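Local coordinates for acetone carboxylase alpha subunit (Xanthobacter autotrophicus Py2, PDB 5M45), which forms the alpha subunit of acetone carboxylase, a metal-containing six-chain assembly, and belongs to the hydantoinase B/oxoprolinase family, at residues Y399-H402 and F403-S406; I356-M359 and M360-L364. All coordinates share one frame; numbering follows the deposited sequence.

Contact 1: Y399-H402 and F403-S406. With ACT (acetate ion), chain N.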
loop_
_atom_site.group_PDB
_atom_site.type_symbol
_atom_site.label_atom_id
_atom_site.label_comp_id
_atom_site.label_asym_id
_atom_site.label_seq_id
_atom_site.Cartn_x
_atom_site.Cartn_y
_atom_site.Cartn_z
ATOM N N TYR A 399 -15.346 -3.458 1.269
ATOM C CA TYR A 399 -16.713 -3.923 1.039
ATOM C C TYR A 399 -17.776 -2.911 1.539
ATOM O O TYR A 399 -18.729 -3.250 2.255
ATOM C CB TYR A 399 -16.956 -5.355 1.545
ATOM C CG TYR A 399 -18.304 -5.878 1.061
ATOM C CD1 TYR A 399 -18.710 -5.713 -0.243
ATOM C CD2 TYR A 399 -19.181 -6.500 1.940
ATOM C CE1 TYR A 399 -19.964 -6.162 -0.683
ATOM C CE2 TYR A 399 -20.447 -6.947 1.522
ATOM C CZ TYR A 399 -20.839 -6.760 0.228
ATOM O OH TYR A 399 -22.092 -7.172 -0.203
ATOM N N SER A 400 -17.552 -1.665 1.109
ATOM C CA SER A 400 -18.455 -0.524 1.312
ATOM C C SER A 400 -19.933 -0.889 1.078
ATOM O O SER A 400 -20.847 -0.437 1.793
ATOM C CB SER A 400 -18.085 0.564 0.287
ATOM O OG SER A 400 -18.362 1.772 0.913
ATOM N N TRP A 401 -20.145 -1.671 0.037
ATOM C CA TRP A 401 -21.494 -2.097 -0.365
ATOM C C TRP A 401 -22.317 -2.716 0.744
ATOM O O TRP A 401 -23.524 -2.569 0.717
ATOM C CB TRP A 401 -21.442 -3.132 -1.517
ATOM C CG TRP A 401 -20.742 -2.701 -2.778
ATOM C CD1 TRP A 401 -19.620 -3.259 -3.311
ATOM C CD2 TRP A 401 -21.171 -1.680 -3.694
ATOM N NE1 TRP A 401 -19.332 -2.676 -4.535
ATOM C CE2 TRP A 401 -20.245 -1.683 -4.781
ATOM C CE3 TRP A 401 -22.232 -0.765 -3.716
ATOM C CZ2 TRP A 401 -20.350 -0.797 -5.842
ATOM C CZ3 TRP A 401 -22.333 0.103 -4.799
ATOM C CH2 TRP A 401 -21.405 0.077 -5.850
ATOM N N HIS A 402 -21.711 -3.448 1.666
ATOM C CA HIS A 402 -22.479 -4.145 2.752
ATOM C C HIS A 402 -23.466 -3.193 3.448
ATOM O O HIS A 402 -24.660 -3.511 3.631
ATOM C CB HIS A 402 -21.508 -4.711 3.771
ATOM C CG HIS A 402 -22.108 -5.628 4.790
ATOM N ND1 HIS A 402 -22.873 -6.720 4.459
ATOM C CD2 HIS A 402 -22.007 -5.637 6.142
ATOM C CE1 HIS A 402 -23.234 -7.359 5.562
ATOM N NE2 HIS A 402 -22.716 -6.721 6.600
ATOM N N PHE A 403 -22.948 -1.995 3.778
ATOM C CA PHE A 403 -23.774 -0.928 4.354
ATOM C C PHE A 403 -24.576 -0.178 3.308
ATOM O O PHE A 403 -25.776 0.078 3.492
ATOM C CB PHE A 403 -22.887 0.054 5.163
ATOM C CG PHE A 403 -22.406 -0.485 6.514
ATOM C CD1 PHE A 403 -22.579 -1.831 6.915
ATOM C CD2 PHE A 403 -21.773 0.386 7.385
ATOM C CE1 PHE A 403 -22.123 -2.260 8.161
ATOM C CE2 PHE A 403 -21.320 -0.035 8.613
ATOM C CZ PHE A 403 -21.487 -1.367 9.006
ATOM N N LEU A 404 -23.930 0.192 2.208
ATOM C CA LEU A 404 -24.583 1.017 1.173
ATOM C C LEU A 404 -25.888 0.404 0.620
ATOM O O LEU A 404 -26.926 1.057 0.611
ATOM C CB LEU A 404 -23.605 1.290 -0.006
ATOM C CG LEU A 404 -22.389 2.216 0.254
ATOM C CD1 LEU A 404 -21.456 2.231 -0.953
ATOM C CD2 LEU A 404 -22.824 3.640 0.574
ATOM N N VAL A 405 -25.819 -0.862 0.174
ATOM C CA VAL A 405 -26.995 -1.520 -0.456
ATOM C C VAL A 405 -28.121 -1.767 0.565
ATOM O O VAL A 405 -29.303 -1.870 0.175
ATOM C CB VAL A 405 -26.648 -2.841 -1.188
ATOM C CG1 VAL A 405 -25.522 -2.636 -2.187
ATOM C CG2 VAL A 405 -26.302 -3.954 -0.219
ATOM N N SER A 406 -27.744 -1.829 1.857
ATOM C CA SER A 406 -28.672 -2.075 2.947
ATOM C C SER A 406 -29.405 -0.778 3.387
ATOM O O SER A 406 -30.506 -0.845 3.928
ATOM C CB SER A 406 -27.911 -2.687 4.147
ATOM O OG SER A 406 -27.358 -3.972 3.855
HETATM C C ACT N . -18.642 -3.359 -7.757
HETATM O O ACT N . -17.957 -3.483 -6.716
HETATM O OXT ACT N . -18.186 -2.734 -8.739
HETATM C CH3 ACT N . -20.016 -3.970 -7.816
#
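Leu404 N and Val405 N give the backbone bonds that join Tyr399-His402 to Phe403-Ser406, reaching back to Ser400 O (3.2 Å, N-H...O 172°) and Trp401 O (2.9 Å) respectively. A side chain adds another bond: Ser406 OG donates to His402 O at 2.7 Å, almost in line with the carbonyl. A chi1 of -64° sets OG of Ser406 beside its own backbone N, where it meets that oxygen. Apolar contact centres on Trp401, whose CE3 receives Leu404 CD1 and Val405 CG1, each at 4.1 Å and each oblique to the indole plane. The His402 and Phe403 rings meet rim to rim, with planes at 28° and centroids 6.0 Å apart. His402 NE2 is engaged elsewhere, by Asp295 O. On the polar rim of the indole, Trp401 NE1 donates to an acetate oxygen (ACT O) at 2.7 Å, near the ring plane. This ion probably comes from the crystallisation liquor. His150, a manganese ligand, meets Trp401 edge-to-face. Here the first turn of helix 401-422 is joined by i to i+4 backbone bonds and brings an indole N-H and its acetate beside the manganese site.

Contact 2: I356-M359 and M360-L364; sequences IWVM and MTQTL
Thr361 lays its methyl, CG2, over one face of the Trp357 indole, 3.8 Å from the centroid of the six-membered ring and 5° off the normal, a CH-pi contact one helical turn apart. The hydroxyl of the same residue turns to the backbone: OG1, placed between N and the carbonyl carbon by a chi1 of 75°, donates to Val358 O at 2.7 Å, in the carbonyl plane and on a lone pair. One threonine thus covers a ring with one branch and grips a carbonyl with the other, the latter a common bond within helices. Beside it, Val358 and Gln362 run alongside each other, CG1 of the valine 3.6 Å from NE2 of the amide. CG of Met360 lies 3.4 Å from Ile356 O.

Behind these side chains stands the backbone. Met360 N donates to Ile356 O and Thr361 N to Trp357 O, both at 3.0 Å. The next amide departs from this pattern, since Gln362 N bonds to Met359 O at 3.0 Å and only weakly to Val358 O. Met360 O then accepts from both Thr363 N and Leu364 N.

Further out, Trp357 NE1 donates to Asn371 O, which is consistent with the indole's rotation being held under the methyl. Gln362 NE2 is held by Ile478 O, and the Thr363 hydroxyl is hydrogen-bonded to Tyr419 OH. The appearance of i to i+3 bonds among the i to i+4 bonds is characteristic of a helix's last turn, here as helix 349-361 closes.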
loop_
_atom_site.group_PDB
_atom_site.type_symbol
_atom_site.label_atom_id
_atom_site.label_comp_id
_atom_site.label_asym_id
_atom_site.label_seq_id
_atom_site.Cartn_x
_atom_site.Cartn_y
_atom_site.Cartn_z
ATOM N N ILE A 356 -27.683 6.834 -4.427
ATOM C CA ILE A 356 -29.077 7.305 -4.463
ATOM C C ILE A 356 -29.424 7.770 -5.888
ATOM O O ILE A 356 -30.538 7.489 -6.388
ATOM C CB ILE A 356 -29.350 8.385 -3.400
ATOM C CG1 ILE A 356 -29.185 7.795 -1.987
ATOM C CG2 ILE A 356 -30.784 8.982 -3.564
ATOM C CD1 ILE A 356 -29.078 8.840 -0.857
ATOM N N TRP A 357 -28.474 8.439 -6.546
ATOM C CA TRP A 357 -28.616 8.874 -7.949
ATOM C C TRP A 357 -28.801 7.664 -8.871
ATOM O O TRP A 357 -29.696 7.679 -9.721
ATOM C CB TRP A 357 -27.442 9.785 -8.359
ATOM C CG TRP A 357 -27.422 10.195 -9.792
ATOM C CD1 TRP A 357 -27.983 11.305 -10.328
ATOM C CD2 TRP A 357 -26.825 9.484 -10.877
ATOM N NE1 TRP A 357 -27.754 11.354 -11.695
ATOM C CE2 TRP A 357 -27.026 10.246 -12.049
ATOM C CE3 TRP A 357 -26.077 8.298 -10.968
ATOM C CZ2 TRP A 357 -26.529 9.844 -13.301
ATOM C CZ3 TRP A 357 -25.598 7.887 -12.192
ATOM C CH2 TRP A 357 -25.840 8.655 -13.351
ATOM N N VAL A 358 -28.026 6.593 -8.647
ATOM C CA VAL A 358 -28.198 5.330 -9.394
ATOM C C VAL A 358 -29.634 4.793 -9.264
ATOM O O VAL A 358 -30.272 4.446 -10.273
ATOM C CB VAL A 358 -27.140 4.267 -8.969
ATOM C CG1 VAL A 358 -27.436 2.910 -9.606
ATOM C CG2 VAL A 358 -25.726 4.721 -9.373
ATOM N N MET A 359 -30.145 4.750 -8.027
ATOM C CA MET A 359 -31.527 4.342 -7.808
ATOM C C MET A 359 -32.510 5.217 -8.589
ATOM O O MET A 359 -33.435 4.673 -9.246
ATOM C CB MET A 359 -31.898 4.332 -6.324
ATOM C CG MET A 359 -33.362 3.986 -6.118
ATOM S SD MET A 359 -34.110 4.652 -4.663
ATOM C CE MET A 359 -34.001 6.392 -4.935
ATOM N N MET A 360 -32.332 6.536 -8.537
ATOM C CA MET A 360 -33.151 7.445 -9.344
ATOM C C MET A 360 -33.179 7.105 -10.851
ATOM O O MET A 360 -34.239 7.155 -11.469
ATOM C CB MET A 360 -32.714 8.912 -9.191
ATOM C CG MET A 360 -32.920 9.518 -7.797
ATOM S SD MET A 360 -31.964 11.046 -7.521
ATOM C CE MET A 360 -32.787 12.130 -8.529
ATOM N N THR A 361 -32.021 6.764 -11.424
ATOM C CA THR A 361 -31.935 6.373 -12.842
ATOM C C THR A 361 -32.765 5.124 -13.202
ATOM O O THR A 361 -33.072 4.944 -14.379
ATOM C CB THR A 361 -30.484 6.127 -13.358
ATOM O OG1 THR A 361 -29.972 4.862 -12.873
ATOM C CG2 THR A 361 -29.538 7.312 -13.031
ATOM N N GLN A 362 -33.080 4.282 -12.221
ATOM C CA GLN A 362 -33.838 3.053 -12.434
ATOM C C GLN A 362 -35.366 3.199 -12.261
ATOM O O GLN A 362 -36.107 2.237 -12.557
ATOM C CB GLN A 362 -33.333 1.914 -11.531
ATOM C CG GLN A 362 -31.879 1.565 -11.795
ATOM C CD GLN A 362 -31.287 0.574 -10.828
ATOM O OE1 GLN A 362 -31.981 -0.221 -10.172
ATOM N NE2 GLN A 362 -29.960 0.606 -10.733
ATOM N N THR A 363 -35.829 4.367 -11.806
ATOM C CA THR A 363 -37.254 4.569 -11.479
ATOM C C THR A 363 -37.805 5.975 -11.864
ATOM O O THR A 363 -38.824 6.068 -12.605
ATOM C CB THR A 363 -37.547 4.173 -9.983
ATOM O OG1 THR A 363 -38.953 4.270 -9.705
ATOM C CG2 THR A 363 -36.763 5.046 -8.953
ATOM N N LEU A 364 -37.154 7.059 -11.436
ATOM C CA LEU A 364 -37.648 8.431 -11.697
ATOM C C LEU A 364 -37.245 8.974 -13.063
ATOM O O LEU A 364 -38.090 9.486 -13.798
ATOM C CB LEU A 364 -37.150 9.427 -10.629
ATOM C CG LEU A 364 -37.933 9.472 -9.315
ATOM C CD1 LEU A 364 -37.190 10.292 -8.300
ATOM C CD2 LEU A 364 -39.319 10.044 -9.515
#

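How the contacts relate
Both contacts are buried turns of helix, but they sample opposite ends: contact 1 belongs to the start of helix 401-422 and contact 2 to the close of helix 349-361. The former lies deeper, its centre about 6 Å from the centre of the chain against about 13 Å. Their centres are about 17 Å apart and their nearest atoms about 7 Å, with no touch. The two helices nevertheless pack together, Ile356 and Leu364 meeting residues further along helix 401-422. Each contact has a serine or threonine hydroxyl on a main-chain carbonyl and a tryptophan, yet one indole N-H donates to an acetate near the manganese, whereas the other indole takes a methyl over one face and bonds to a backbone carbonyl.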